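Local coordinates for cell division protein FtsI/penicillin binding protein 2 (PDB 4ZTK) that probably acts as a D,D-transpeptidase that cross-links peptidoglycan strands during cell division, as in other division-specific penicillin-binding proteins, at residues 40-45 against 280-285; 164-169 against 182-187; 241-246 against 266-271. All coordinates share one frame; numbering follows the deposited sequence.

Interaction 1 (40-45 against 280-285); sequences HAKSGV and IEEGYF
Ser-43 and Glu-281 form an antiparallel hydrogen-bonded pair, with Glu-281 N 2.8 Å from Ser-43 O, and Gly-44 and Ile-280 follow as a non-hydrogen-bonded pair. Glu-281 O accepts Lys-42 N at 2.8 Å and Ser-43 N only weakly. The buried Glu-281 side chain leaves with CG anti to the backbone N (chi1 180°) and stays extended, lying alongside Lys-42 and pointing the same way. Its OE2 takes the Ser-43 hydroxyl through the anti lone pair, with OG to OE2 2.5 Å. Trp-71 NE1 is hydrogen-bonded to Ser-43 OG, and Arg-74 forms a salt bridge with OE1, so both carboxylate oxygens have partners. Lys-42 spans two acidic residues: its CD lies 3.3 Å from Glu-282 OE2, while NZ stays 4.1 Å from Glu-281 OE1, near enough for attraction but beyond a salt bridge. Deeper in, small Ala-41 fits its CB against Ile-280 CG2 at 3.6 Å, beside Gly-283, where a CB would clash with CG2. Farther out, the rings of His-40 and Tyr-284 are nearly parallel (24°) but slid apart. Lys-42 and Ser-43 both facing Glu-281 make a classic beta bulge, at the junction of strands 43-49 and 274-281 in the antiparallel sheet of the penicillin-binding transpeptidase fold.

Interaction 2 (164-169 against 182-187); sequences SWWQAD and GENIPV
Trp-165 and Pro-186 make the apolar contact. Pro-186 lies over one face of the indole, its CB 3.7 Å from the centroid of the six-membered ring and 13° off the normal, a CH-pi interaction; its CD meets CE3 of Trp-165 at 3.6 Å. The compact proline ring turns these C-H groups to the pi cloud. Trp-165 CG, anti to its carbonyl carbon (chi1 -60°), lies on the side of 182-187, and Trp-165 CE3 comes within 3.2 Å of Ile-185 N. The direct polar link is a single hydrogen bond, bent at the hydrogen (140°), from Asn-184 ND2 to Trp-165 O at 3.1 Å; ND2 lies nearly on the extension of the C=O, while the acceptor is tilted out of the Asn-184 amide plane. Asn-184 ND2 also lies 3.5 Å from Trp-166 CE3, while Arg-152 makes a cation-pi contact with Trp-166. Water 1 is a tentative bridge, 2.7 Å from Asn-184 O and weakly bonded to Trp-165 N. Trp-165 centres an inverse gamma turn, bending the chain at this carbonyl. Dispersion and CH-pi packing on one indole thus dominate, with a bent hydrogen bond from the Asn-184 amide linking the loops on either side of helix 172-181.

Interaction 3 (241-246 against 266-271); sequences PGVSVA and YVPADN
Ala-246 and Tyr-266 form an antiparallel hydrogen-bonded pair, joined by Tyr-266 N to Ala-246 O at 2.9 Å and by a longer bond from Ala-246 N to Tyr-266 O. Their side chains share a face of the sheet. Tyr-266 holds CG between its backbone N and carbonyl carbon (chi1 54°), the crowded position, and its ring presents a face to Ala-246. Ala-246 CB sits 3.4 Å above the Tyr-266 ring plane, offset toward the rim and nearest CZ and CE1, 23° off the ring normal, a CH-pi contact. A residue as small as alanine lets the ring come this close, and the phenol OH hydrogen-bonds to Asn-223 OD1 of helix 216-231. Ala-269 CB meets Ala-246 CB at 3.9 Å. Beyond the strand end, a cis peptide bond precedes Pro-268 and the chain turns back to Ser-244. Ser-244 O accepts Ala-269 N at 2.8 Å from above the carbonyl plane, and also lies 3.4 Å from Pro-268 CA. Ser-244 OG receives a weak second bond from the same Ala-269 N at 3.2 Å. Water 2 accepts from Ser-244 N and donates to the carboxylate of Asp-270, which is poorly ordered. Away from this polar cluster, the branched Val-243 and Val-267 meet obliquely, CG1 to CG2 at 3.6 Å, and both touch Leu-311. The contact starts the pairing of edge strand 246-253 with strand 259-267, an antiparallel hairpin; the edge strand carries Lys-248, consistent with the KTG motif that borders the active site in penicillin-binding transpeptidases.

How the interactions relate
Interactions 1 and 3 belong to the same five-stranded antiparallel sheet, where their strands 274-281 and 259-267 are neighbours, yet their centres are 26 Å apart. Interaction 1 is the more buried and joins parts of the chain far apart in sequence; charged and hydroxyl groups meet there around a carboxylate. Interaction 3, only partly buried, relies on backbone pairing, methyl groups and an aromatic face. Interaction 2 lies in the helical part, its centre about 32 Å from that of interaction 3; the most exposed of the three, it joins two loops through an indole-proline contact and one side-chain hydrogen bond. Both interactions 2 and 3 are nested within the chain loop that interaction 1 closes.

Interaction 1 (40-45 against 280-285)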
ATOM      1  N   HIS A  40     -15.174  -6.848  13.115  1.00 35.54           N
ATOM      2  CA  HIS A  40     -15.281  -8.291  13.322  1.00 33.01           C
ATOM      3  C   HIS A  40     -14.244  -9.032  12.485  1.00 37.67           C
ATOM      4  O   HIS A  40     -14.525 -10.094  11.938  1.00 38.90           O
ATOM      5  CB  HIS A  40     -16.679  -8.795  12.960  1.00 46.75           C
ATOM      6  CG  HIS A  40     -17.782  -8.116  13.708  1.00 57.52           C
ATOM      7  ND1 HIS A  40     -18.592  -7.158  13.137  1.00 59.51           N
ATOM      8  CD2 HIS A  40     -18.208  -8.252  14.988  1.00 60.23           C
ATOM      9  CE1 HIS A  40     -19.471  -6.737  14.028  1.00 60.63           C
ATOM     10  NE2 HIS A  40     -19.258  -7.383  15.161  1.00 63.59           N
ATOM     11  N   ALA A  41     -13.055  -8.456  12.373  1.00 33.69           N
ATOM     12  CA  ALA A  41     -12.033  -8.988  11.483  1.00 35.44           C
ATOM     13  C   ALA A  41     -11.342 -10.210  12.072  1.00 37.95           C
ATOM     14  O   ALA A  41     -11.270 -10.374  13.291  1.00 37.30           O
ATOM     15  CB  ALA A  41     -11.013  -7.916  11.162  1.00 28.71           C
ATOM     16  N   LYS A  42     -10.829 -11.066  11.197  1.00 40.46           N
ATOM     17  CA  LYS A  42     -10.029 -12.199  11.636  1.00 38.20           C
ATOM     18  C   LYS A  42      -8.721 -11.692  12.235  1.00 38.97           C
ATOM     19  O   LYS A  42      -8.283 -12.162  13.284  1.00 38.12           O
ATOM     20  CB  LYS A  42      -9.755 -13.150  10.473  1.00 38.14           C
ATOM     21  CG  LYS A  42      -8.959 -14.388  10.865  1.00 47.48           C
ATOM     22  CD  LYS A  42      -8.760 -15.314   9.677  1.00 56.55           C
ATOM     23  CE  LYS A  42      -7.964 -16.545  10.072  1.00 65.38           C
ATOM     24  NZ  LYS A  42      -7.583 -17.360   8.885  1.00 72.04           N
ATOM     25  N   SER A  43      -8.103 -10.728  11.559  1.00 38.34           N
ATOM     26  CA  SER A  43      -6.908 -10.071  12.076  1.00 34.61           C
ATOM     27  C   SER A  43      -6.712  -8.704  11.433  1.00 33.27           C
ATOM     28  O   SER A  43      -7.447  -8.312  10.527  1.00 33.12           O
ATOM     29  CB  SER A  43      -5.663 -10.927  11.835  1.00 36.47           C
ATOM     30  OG  SER A  43      -5.280 -10.886  10.470  1.00 38.02           O
ATOM     31  N   GLY A  44      -5.704  -7.983  11.899  1.00 32.12           N
ATOM     32  CA  GLY A  44      -5.376  -6.702  11.315  1.00 29.88           C
ATOM     33  C   GLY A  44      -4.003  -6.263  11.757  1.00 26.07           C
ATOM     34  O   GLY A  44      -3.515  -6.695  12.798  1.00 31.59           O
ATOM     35  N   VAL A  45      -3.381  -5.397  10.970  1.00 28.38           N
ATOM     36  CA  VAL A  45      -2.045  -4.914  11.273  1.00 32.05           C
ATOM     37  C   VAL A  45      -1.893  -3.474  10.802  1.00 30.66           C
ATOM     38  O   VAL A  45      -2.450  -3.090   9.773  1.00 30.08           O
ATOM     39  CB  VAL A  45      -0.963  -5.806  10.612  1.00 33.75           C
ATOM     40  CG1 VAL A  45      -1.230  -5.960   9.116  1.00 23.63           C
ATOM     41  CG2 VAL A  45       0.445  -5.249  10.858  1.00 29.76           C
ATOM     42  N   ILE A 280      -6.463  -5.088   6.949  1.00 26.30           N
ATOM     43  CA  ILE A 280      -7.502  -5.732   7.742  1.00 29.46           C
ATOM     44  C   ILE A 280      -7.834  -7.045   7.058  1.00 30.56           C
ATOM     45  O   ILE A 280      -7.966  -7.083   5.834  1.00 29.23           O
ATOM     46  CB  ILE A 280      -8.792  -4.881   7.784  1.00 28.29           C
ATOM     47  CG1 ILE A 280      -8.492  -3.437   8.202  1.00 28.78           C
ATOM     48  CG2 ILE A 280      -9.839  -5.530   8.684  1.00 28.66           C
ATOM     49  CD1 ILE A 280      -7.878  -3.298   9.584  1.00 29.66           C
ATOM     50  N   GLU A 281      -7.973  -8.118   7.829  1.00 31.50           N
ATOM     51  CA  GLU A 281      -8.266  -9.425   7.243  1.00 32.88           C
ATOM     52  C   GLU A 281      -9.665  -9.925   7.589  1.00 30.38           C
ATOM     53  O   GLU A 281      -9.993 -10.106   8.758  1.00 32.84           O
ATOM     54  CB  GLU A 281      -7.224 -10.456   7.675  1.00 32.52           C
ATOM     55  CG  GLU A 281      -7.466 -11.842   7.112  1.00 35.14           C
ATOM     56  CD  GLU A 281      -6.497 -12.871   7.667  1.00 48.53           C
ATOM     57  OE1 GLU A 281      -6.325 -13.925   7.020  1.00 49.60           O
ATOM     58  OE2 GLU A 281      -5.912 -12.628   8.747  1.00 45.81           O
ATOM     59  N   GLU A 282     -10.474 -10.151   6.558  1.00 34.35           N
ATOM     60  CA  GLU A 282     -11.845 -10.626   6.718  1.00 37.39           C
ATOM     61  C   GLU A 282     -12.675  -9.699   7.590  1.00 33.64           C
ATOM     62  O   GLU A 282     -13.481 -10.154   8.398  1.00 38.10           O
ATOM     63  CB  GLU A 282     -11.877 -12.047   7.281  1.00 42.92           C
ATOM     64  CG  GLU A 282     -11.306 -13.093   6.343  1.00 58.47           C
ATOM     65  CD  GLU A 282     -11.352 -14.485   6.938  1.00 70.62           C
ATOM     66  OE1 GLU A 282     -12.358 -14.815   7.603  1.00 72.73           O
ATOM     67  OE2 GLU A 282     -10.376 -15.245   6.749  1.00 75.69           O
ATOM     68  N   GLY A 283     -12.472  -8.399   7.431  1.00 34.23           N
ATOM     69  CA  GLY A 283     -13.279  -7.424   8.142  1.00 32.38           C
ATOM     70  C   GLY A 283     -14.500  -7.037   7.330  1.00 40.65           C
ATOM     71  O   GLY A 283     -14.550  -7.261   6.116  1.00 30.19           O
ATOM     72  N   TYR A 284     -15.494  -6.470   8.006  1.00 35.31           N
ATOM     73  CA  TYR A 284     -16.663  -5.917   7.336  1.00 40.07           C
ATOM     74  C   TYR A 284     -17.362  -4.933   8.256  1.00 46.59           C
ATOM     75  O   TYR A 284     -17.240  -5.016   9.477  1.00 48.38           O
ATOM     76  CB  TYR A 284     -17.644  -7.019   6.925  1.00 37.74           C
ATOM     77  CG  TYR A 284     -18.364  -7.663   8.087  1.00 40.05           C
ATOM     78  CD1 TYR A 284     -17.768  -8.683   8.816  1.00 44.77           C
ATOM     79  CD2 TYR A 284     -19.642  -7.258   8.451  1.00 42.07           C
ATOM     80  CE1 TYR A 284     -18.423  -9.279   9.879  1.00 49.77           C
ATOM     81  CE2 TYR A 284     -20.304  -7.847   9.512  1.00 47.33           C
ATOM     82  CZ  TYR A 284     -19.689  -8.858  10.222  1.00 53.54           C
ATOM     83  OH  TYR A 284     -20.346  -9.449  11.280  1.00 67.58           O
ATOM     84  N   PHE A 285     -18.106  -4.009   7.662  1.00 47.64           N
ATOM     85  CA  PHE A 285     -18.874  -3.040   8.426  1.00 50.88           C
ATOM     86  C   PHE A 285     -20.199  -2.789   7.718  1.00 47.69           C
ATOM     87  O   PHE A 285     -20.242  -2.649   6.496  1.00 49.25           O
ATOM     88  CB  PHE A 285     -18.089  -1.736   8.579  1.00 53.27           C
ATOM     89  CG  PHE A 285     -18.663  -0.798   9.602  1.00 57.80           C
ATOM     90  CD1 PHE A 285     -18.432  -1.000  10.951  1.00 59.69           C
ATOM     91  CD2 PHE A 285     -19.427   0.292   9.214  1.00 62.98           C
ATOM     92  CE1 PHE A 285     -18.960  -0.137  11.900  1.00 69.93           C
ATOM     93  CE2 PHE A 285     -19.957   1.159  10.156  1.00 67.43           C
ATOM     94  CZ  PHE A 285     -19.723   0.944  11.500  1.00 68.34           C
TER

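Interaction 2 (164-169 against 182-187)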
ATOM      1  N   SER A 164      10.068 -14.723  -7.815  1.00 55.91           N
ATOM      2  CA  SER A 164       9.452 -15.911  -7.226  1.00 59.85           C
ATOM      3  C   SER A 164       8.261 -16.403  -8.025  1.00 67.52           C
ATOM      4  O   SER A 164       8.299 -17.478  -8.617  1.00 74.77           O
ATOM      5  CB  SER A 164       9.000 -15.632  -5.796  1.00 53.24           C
ATOM      6  OG  SER A 164      10.102 -15.303  -4.972  1.00 64.93           O
ATOM      7  N   TRP A 165       7.202 -15.602  -8.032  1.00 70.17           N
ATOM      8  CA  TRP A 165       5.973 -15.953  -8.725  1.00 65.79           C
ATOM      9  C   TRP A 165       6.031 -15.499 -10.183  1.00 66.16           C
ATOM     10  O   TRP A 165       5.329 -14.568 -10.580  1.00 72.48           O
ATOM     11  CB  TRP A 165       4.765 -15.331  -8.009  1.00 64.42           C
ATOM     12  CG  TRP A 165       4.589 -15.781  -6.567  1.00 66.71           C
ATOM     13  CD1 TRP A 165       5.253 -16.798  -5.936  1.00 70.89           C
ATOM     14  CD2 TRP A 165       3.694 -15.223  -5.586  1.00 66.11           C
ATOM     15  NE1 TRP A 165       4.825 -16.909  -4.633  1.00 67.50           N
ATOM     16  CE2 TRP A 165       3.871 -15.955  -4.393  1.00 66.81           C
ATOM     17  CE3 TRP A 165       2.761 -14.178  -5.604  1.00 62.63           C
ATOM     18  CZ2 TRP A 165       3.149 -15.675  -3.227  1.00 62.77           C
ATOM     19  CZ3 TRP A 165       2.047 -13.902  -4.445  1.00 63.04           C
ATOM     20  CH2 TRP A 165       2.245 -14.648  -3.275  1.00 61.60           C
ATOM     21  N   TRP A 166       6.874 -16.157 -10.977  1.00 62.16           N
ATOM     22  CA  TRP A 166       7.026 -15.813 -12.391  1.00 66.34           C
ATOM     23  C   TRP A 166       7.335 -17.041 -13.250  1.00 77.03           C
ATOM     24  O   TRP A 166       8.273 -17.788 -12.966  1.00 82.91           O
ATOM     25  CB  TRP A 166       8.117 -14.752 -12.576  1.00 66.82           C
ATOM     26  CG  TRP A 166       8.129 -14.127 -13.948  1.00 68.40           C
ATOM     27  CD1 TRP A 166       8.719 -14.626 -15.074  1.00 70.55           C
ATOM     28  CD2 TRP A 166       7.518 -12.886 -14.334  1.00 67.23           C
ATOM     29  NE1 TRP A 166       8.512 -13.776 -16.136  1.00 70.24           N
ATOM     30  CE2 TRP A 166       7.780 -12.701 -15.707  1.00 66.15           C
ATOM     31  CE3 TRP A 166       6.775 -11.917 -13.652  1.00 62.96           C
ATOM     32  CZ2 TRP A 166       7.322 -11.586 -16.410  1.00 65.78           C
ATOM     33  CZ3 TRP A 166       6.325 -10.809 -14.353  1.00 59.92           C
ATOM     34  CH2 TRP A 166       6.600 -10.654 -15.717  1.00 57.09           C
ATOM     35  N   GLN A 167       6.545 -17.240 -14.304  1.00 76.68           N
ATOM     36  CA  GLN A 167       6.710 -18.392 -15.188  1.00 76.46           C
ATOM     37  C   GLN A 167       7.424 -18.046 -16.492  1.00 75.85           C
ATOM     38  O   GLN A 167       7.133 -17.033 -17.125  1.00 75.10           O
ATOM     39  CB  GLN A 167       5.358 -19.029 -15.510  1.00 83.92           C
ATOM     40  CG  GLN A 167       4.766 -19.875 -14.400  1.00 88.46           C
ATOM     41  CD  GLN A 167       3.707 -20.832 -14.919  1.00 90.67           C
ATOM     42  OE1 GLN A 167       2.583 -20.869 -14.415  1.00 86.23           O
ATOM     43  NE2 GLN A 167       4.063 -21.614 -15.935  1.00 94.33           N
ATOM     44  N   ALA A 168       8.341 -18.914 -16.901  1.00 79.22           N
ATOM     45  CA  ALA A 168       9.153 -18.674 -18.088  1.00 85.95           C
ATOM     46  C   ALA A 168       8.367 -18.781 -19.393  1.00 87.27           C
ATOM     47  O   ALA A 168       8.506 -17.933 -20.275  1.00 92.96           O
ATOM     48  CB  ALA A 168      10.351 -19.619 -18.111  1.00 91.30           C
ATOM     49  N   ASP A 169       7.545 -19.818 -19.521  1.00 77.68           N
ATOM     50  CA  ASP A 169       6.831 -20.052 -20.774  1.00 77.47           C
ATOM     51  C   ASP A 169       5.374 -19.589 -20.732  1.00 71.54           C
ATOM     52  O   ASP A 169       4.569 -19.968 -21.582  1.00 73.26           O
ATOM     53  CB  ASP A 169       6.934 -21.522 -21.204  1.00 85.03           C
ATOM     54  CG  ASP A 169       6.253 -22.469 -20.233  1.00 86.30           C
ATOM     55  OD1 ASP A 169       5.970 -23.621 -20.639  1.00 82.16           O
ATOM     56  OD2 ASP A 169       5.999 -22.065 -19.075  1.00 80.38           O
ATOM     57  N   GLY A 182      -1.296  -6.885  -9.057  1.00 26.21           N
ATOM     58  CA  GLY A 182      -0.580  -7.246  -7.849  1.00 28.98           C
ATOM     59  C   GLY A 182      -0.901  -8.670  -7.456  1.00 39.55           C
ATOM     60  O   GLY A 182      -0.907  -9.011  -6.279  1.00 55.06           O
ATOM     61  N   GLU A 183      -1.165  -9.499  -8.461  1.00 34.70           N
ATOM     62  CA  GLU A 183      -1.568 -10.886  -8.263  1.00 39.50           C
ATOM     63  C   GLU A 183      -0.377 -11.843  -8.099  1.00 43.35           C
ATOM     64  O   GLU A 183      -0.386 -12.710  -7.222  1.00 49.54           O
ATOM     65  CB  GLU A 183      -2.448 -11.327  -9.441  1.00 43.08           C
ATOM     66  CG  GLU A 183      -3.085 -12.694  -9.295  1.00 59.56           C
ATOM     67  CD  GLU A 183      -4.074 -12.993 -10.412  1.00 65.60           C
ATOM     68  OE1 GLU A 183      -3.769 -13.846 -11.273  1.00 62.17           O
ATOM     69  OE2 GLU A 183      -5.157 -12.371 -10.429  1.00 66.90           O
ATOM     70  N   ASN A 184       0.646 -11.686  -8.935  1.00 35.84           N
ATOM     71  CA  ASN A 184       1.800 -12.591  -8.886  1.00 52.86           C
ATOM     72  C   ASN A 184       3.015 -11.999  -8.165  1.00 57.62           C
ATOM     73  O   ASN A 184       4.159 -12.194  -8.586  1.00 64.83           O
ATOM     74  CB  ASN A 184       2.186 -13.078 -10.292  1.00 57.39           C
ATOM     75  CG  ASN A 184       2.697 -11.958 -11.191  1.00 60.98           C
ATOM     76  OD1 ASN A 184       2.181 -10.839 -11.170  1.00 58.86           O
ATOM     77  ND2 ASN A 184       3.723 -12.259 -11.988  1.00 62.56           N
ATOM     78  N   ILE A 185       2.767 -11.281  -7.074  1.00 41.30           N
ATOM     79  CA  ILE A 185       3.845 -10.609  -6.360  1.00 38.46           C
ATOM     80  C   ILE A 185       3.730 -10.823  -4.852  1.00 37.94           C
ATOM     81  O   ILE A 185       2.814 -10.309  -4.220  1.00 38.71           O
ATOM     82  CB  ILE A 185       3.861  -9.097  -6.668  1.00 34.81           C
ATOM     83  CG1 ILE A 185       3.885  -8.853  -8.182  1.00 40.49           C
ATOM     84  CG2 ILE A 185       5.052  -8.427  -6.004  1.00 36.32           C
ATOM     85  CD1 ILE A 185       3.773  -7.394  -8.581  1.00 43.03           C
ATOM     86  N   PRO A 186       4.664 -11.591  -4.273  1.00 31.92           N
ATOM     87  CA  PRO A 186       4.693 -11.806  -2.822  1.00 34.10           C
ATOM     88  C   PRO A 186       5.288 -10.606  -2.086  1.00 36.60           C
ATOM     89  O   PRO A 186       6.403 -10.185  -2.400  1.00 37.29           O
ATOM     90  CB  PRO A 186       5.614 -13.020  -2.672  1.00 37.68           C
ATOM     91  CG  PRO A 186       6.546 -12.924  -3.842  1.00 33.27           C
ATOM     92  CD  PRO A 186       5.745 -12.316  -4.967  1.00 33.88           C
ATOM     93  N   VAL A 187       4.542 -10.050  -1.135  1.00 32.59           N
ATOM     94  CA  VAL A 187       5.061  -8.988  -0.281  1.00 28.37           C
ATOM     95  C   VAL A 187       4.851  -9.327   1.192  1.00 33.99           C
ATOM     96  O   VAL A 187       4.103 -10.241   1.532  1.00 31.36           O
ATOM     97  CB  VAL A 187       4.416  -7.602  -0.588  1.00 30.63           C
ATOM     98  CG1 VAL A 187       4.641  -7.204  -2.040  1.00 27.78           C
ATOM     99  CG2 VAL A 187       2.923  -7.594  -0.247  1.00 21.21           C
TER
HETATM  100  O   HOH W   1       6.840 -12.567  -8.669  1.00 41.21           O

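Interaction 3 (241-246 against 266-271)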
ATOM      1  N   PRO A 241      -8.795  17.469   6.381  1.00 34.13           N
ATOM      2  CA  PRO A 241      -8.834  18.899   6.061  1.00 35.72           C
ATOM      3  C   PRO A 241      -7.566  19.623   6.498  1.00 42.52           C
ATOM      4  O   PRO A 241      -7.185  19.562   7.668  1.00 46.60           O
ATOM      5  CB  PRO A 241     -10.032  19.395   6.872  1.00 36.25           C
ATOM      6  CG  PRO A 241     -10.935  18.213   6.935  1.00 33.22           C
ATOM      7  CD  PRO A 241     -10.023  17.025   7.063  1.00 32.91           C
ATOM      8  N   GLY A 242      -6.910  20.281   5.550  1.00 42.12           N
ATOM      9  CA  GLY A 242      -5.734  21.077   5.845  1.00 42.40           C
ATOM     10  C   GLY A 242      -4.443  20.282   5.825  1.00 47.61           C
ATOM     11  O   GLY A 242      -3.363  20.830   6.046  1.00 50.08           O
ATOM     12  N   VAL A 243      -4.553  18.981   5.575  1.00 37.50           N
ATOM     13  CA  VAL A 243      -3.380  18.113   5.508  1.00 39.36           C
ATOM     14  C   VAL A 243      -3.459  17.231   4.265  1.00 41.46           C
ATOM     15  O   VAL A 243      -4.345  16.385   4.152  1.00 46.37           O
ATOM     16  CB  VAL A 243      -3.261  17.219   6.757  1.00 31.89           C
ATOM     17  CG1 VAL A 243      -1.974  16.427   6.711  1.00 36.74           C
ATOM     18  CG2 VAL A 243      -3.322  18.056   8.036  1.00 37.47           C
ATOM     19  N   SER A 244      -2.541  17.431   3.328  1.00 40.21           N
ATOM     20  CA  SER A 244      -2.557  16.647   2.099  1.00 42.47           C
ATOM     21  C   SER A 244      -2.145  15.203   2.373  1.00 37.20           C
ATOM     22  O   SER A 244      -1.106  14.939   2.979  1.00 39.89           O
ATOM     23  CB  SER A 244      -1.665  17.275   1.029  1.00 48.68           C
ATOM     24  OG  SER A 244      -0.309  17.267   1.430  1.00 58.38           O
ATOM     25  N   VAL A 245      -2.983  14.272   1.934  1.00 35.14           N
ATOM     26  CA  VAL A 245      -2.740  12.857   2.165  1.00 33.69           C
ATOM     27  C   VAL A 245      -2.568  12.136   0.833  1.00 33.79           C
ATOM     28  O   VAL A 245      -3.368  12.309  -0.089  1.00 32.00           O
ATOM     29  CB  VAL A 245      -3.907  12.207   2.943  1.00 31.48           C
ATOM     30  CG1 VAL A 245      -3.602  10.759   3.244  1.00 27.17           C
ATOM     31  CG2 VAL A 245      -4.187  12.973   4.232  1.00 35.65           C
ATOM     32  N   ALA A 246      -1.511  11.335   0.738  1.00 31.73           N
ATOM     33  CA  ALA A 246      -1.268  10.516  -0.443  1.00 29.75           C
ATOM     34  C   ALA A 246      -1.475   9.065  -0.056  1.00 29.36           C
ATOM     35  O   ALA A 246      -0.932   8.612   0.949  1.00 28.55           O
ATOM     36  CB  ALA A 246       0.149  10.724  -0.942  1.00 29.26           C
ATOM     37  N   TYR A 266       1.208   8.023   2.797  1.00 30.83           N
ATOM     38  CA  TYR A 266       2.149   8.823   3.560  1.00 31.36           C
ATOM     39  C   TYR A 266       1.616  10.239   3.750  1.00 30.95           C
ATOM     40  O   TYR A 266       0.767  10.699   2.985  1.00 30.81           O
ATOM     41  CB  TYR A 266       3.531   8.818   2.897  1.00 26.28           C
ATOM     42  CG  TYR A 266       3.527   9.241   1.443  1.00 25.91           C
ATOM     43  CD1 TYR A 266       3.564  10.583   1.093  1.00 30.95           C
ATOM     44  CD2 TYR A 266       3.500   8.300   0.423  1.00 27.39           C
ATOM     45  CE1 TYR A 266       3.568  10.981  -0.231  1.00 33.09           C
ATOM     46  CE2 TYR A 266       3.511   8.686  -0.909  1.00 24.93           C
ATOM     47  CZ  TYR A 266       3.540  10.030  -1.227  1.00 36.67           C
ATOM     48  OH  TYR A 266       3.542  10.431  -2.545  1.00 36.26           O
ATOM     49  N   VAL A 267       2.117  10.924   4.775  1.00 28.66           N
ATOM     50  CA  VAL A 267       1.518  12.177   5.220  1.00 30.21           C
ATOM     51  C   VAL A 267       2.538  13.012   5.998  1.00 33.31           C
ATOM     52  O   VAL A 267       3.360  12.454   6.725  1.00 36.45           O
ATOM     53  CB  VAL A 267       0.266  11.891   6.103  1.00 47.75           C
ATOM     54  CG1 VAL A 267       0.658  11.188   7.396  1.00 41.03           C
ATOM     55  CG2 VAL A 267      -0.501  13.160   6.411  1.00 43.29           C
ATOM     56  N   PRO A 268       2.537  14.348   5.805  1.00 33.43           N
ATOM     57  CA  PRO A 268       1.814  15.112   4.779  1.00 35.55           C
ATOM     58  C   PRO A 268       2.407  14.814   3.408  1.00 46.48           C
ATOM     59  O   PRO A 268       3.599  14.551   3.328  1.00 46.85           O
ATOM     60  CB  PRO A 268       2.092  16.575   5.161  1.00 36.22           C
ATOM     61  CG  PRO A 268       2.511  16.534   6.604  1.00 37.03           C
ATOM     62  CD  PRO A 268       3.256  15.233   6.739  1.00 34.89           C
ATOM     63  N   ALA A 269       1.599  14.845   2.355  1.00 44.63           N
ATOM     64  CA  ALA A 269       2.081  14.454   1.030  1.00 44.85           C
ATOM     65  C   ALA A 269       3.219  15.343   0.533  1.00 46.86           C
ATOM     66  O   ALA A 269       4.169  14.858  -0.081  1.00 42.70           O
ATOM     67  CB  ALA A 269       0.941  14.440   0.031  1.00 40.42           C
ATOM     68  N   ASP A 270       3.121  16.639   0.817  1.00 47.35           N
ATOM     69  CA  ASP A 270       4.076  17.628   0.318  1.00 60.12           C
ATOM     70  C   ASP A 270       5.450  17.528   0.978  1.00 67.45           C
ATOM     71  O   ASP A 270       6.455  17.944   0.399  1.00 77.27           O
ATOM     72  CB  ASP A 270       3.514  19.044   0.479  1.00 71.40           C
ATOM     73  CG  ASP A 270       3.020  19.322   1.889  1.00 79.48           C
ATOM     74  OD1 ASP A 270       3.254  20.440   2.394  1.00 79.38           O
ATOM     75  OD2 ASP A 270       2.392  18.423   2.489  1.00 85.16           O
ATOM     76  N   ASN A 271       5.489  16.985   2.190  1.00 59.44           N
ATOM     77  CA  ASN A 271       6.745  16.770   2.899  1.00 55.09           C
ATOM     78  C   ASN A 271       6.556  15.712   3.973  1.00 46.18           C
ATOM     79  O   ASN A 271       6.434  16.035   5.151  1.00 49.11           O
ATOM     80  CB  ASN A 271       7.248  18.076   3.513  1.00 59.89           C
ATOM     81  CG  ASN A 271       8.709  18.013   3.892  1.00 71.23           C
ATOM     82  OD1 ASN A 271       9.165  17.043   4.495  1.00 76.62           O
ATOM     83  ND2 ASN A 271       9.459  19.047   3.525  1.00 79.98           N
TER
HETATM   84  O   HOH W   2      -0.178  19.290   4.210  1.00 40.26           O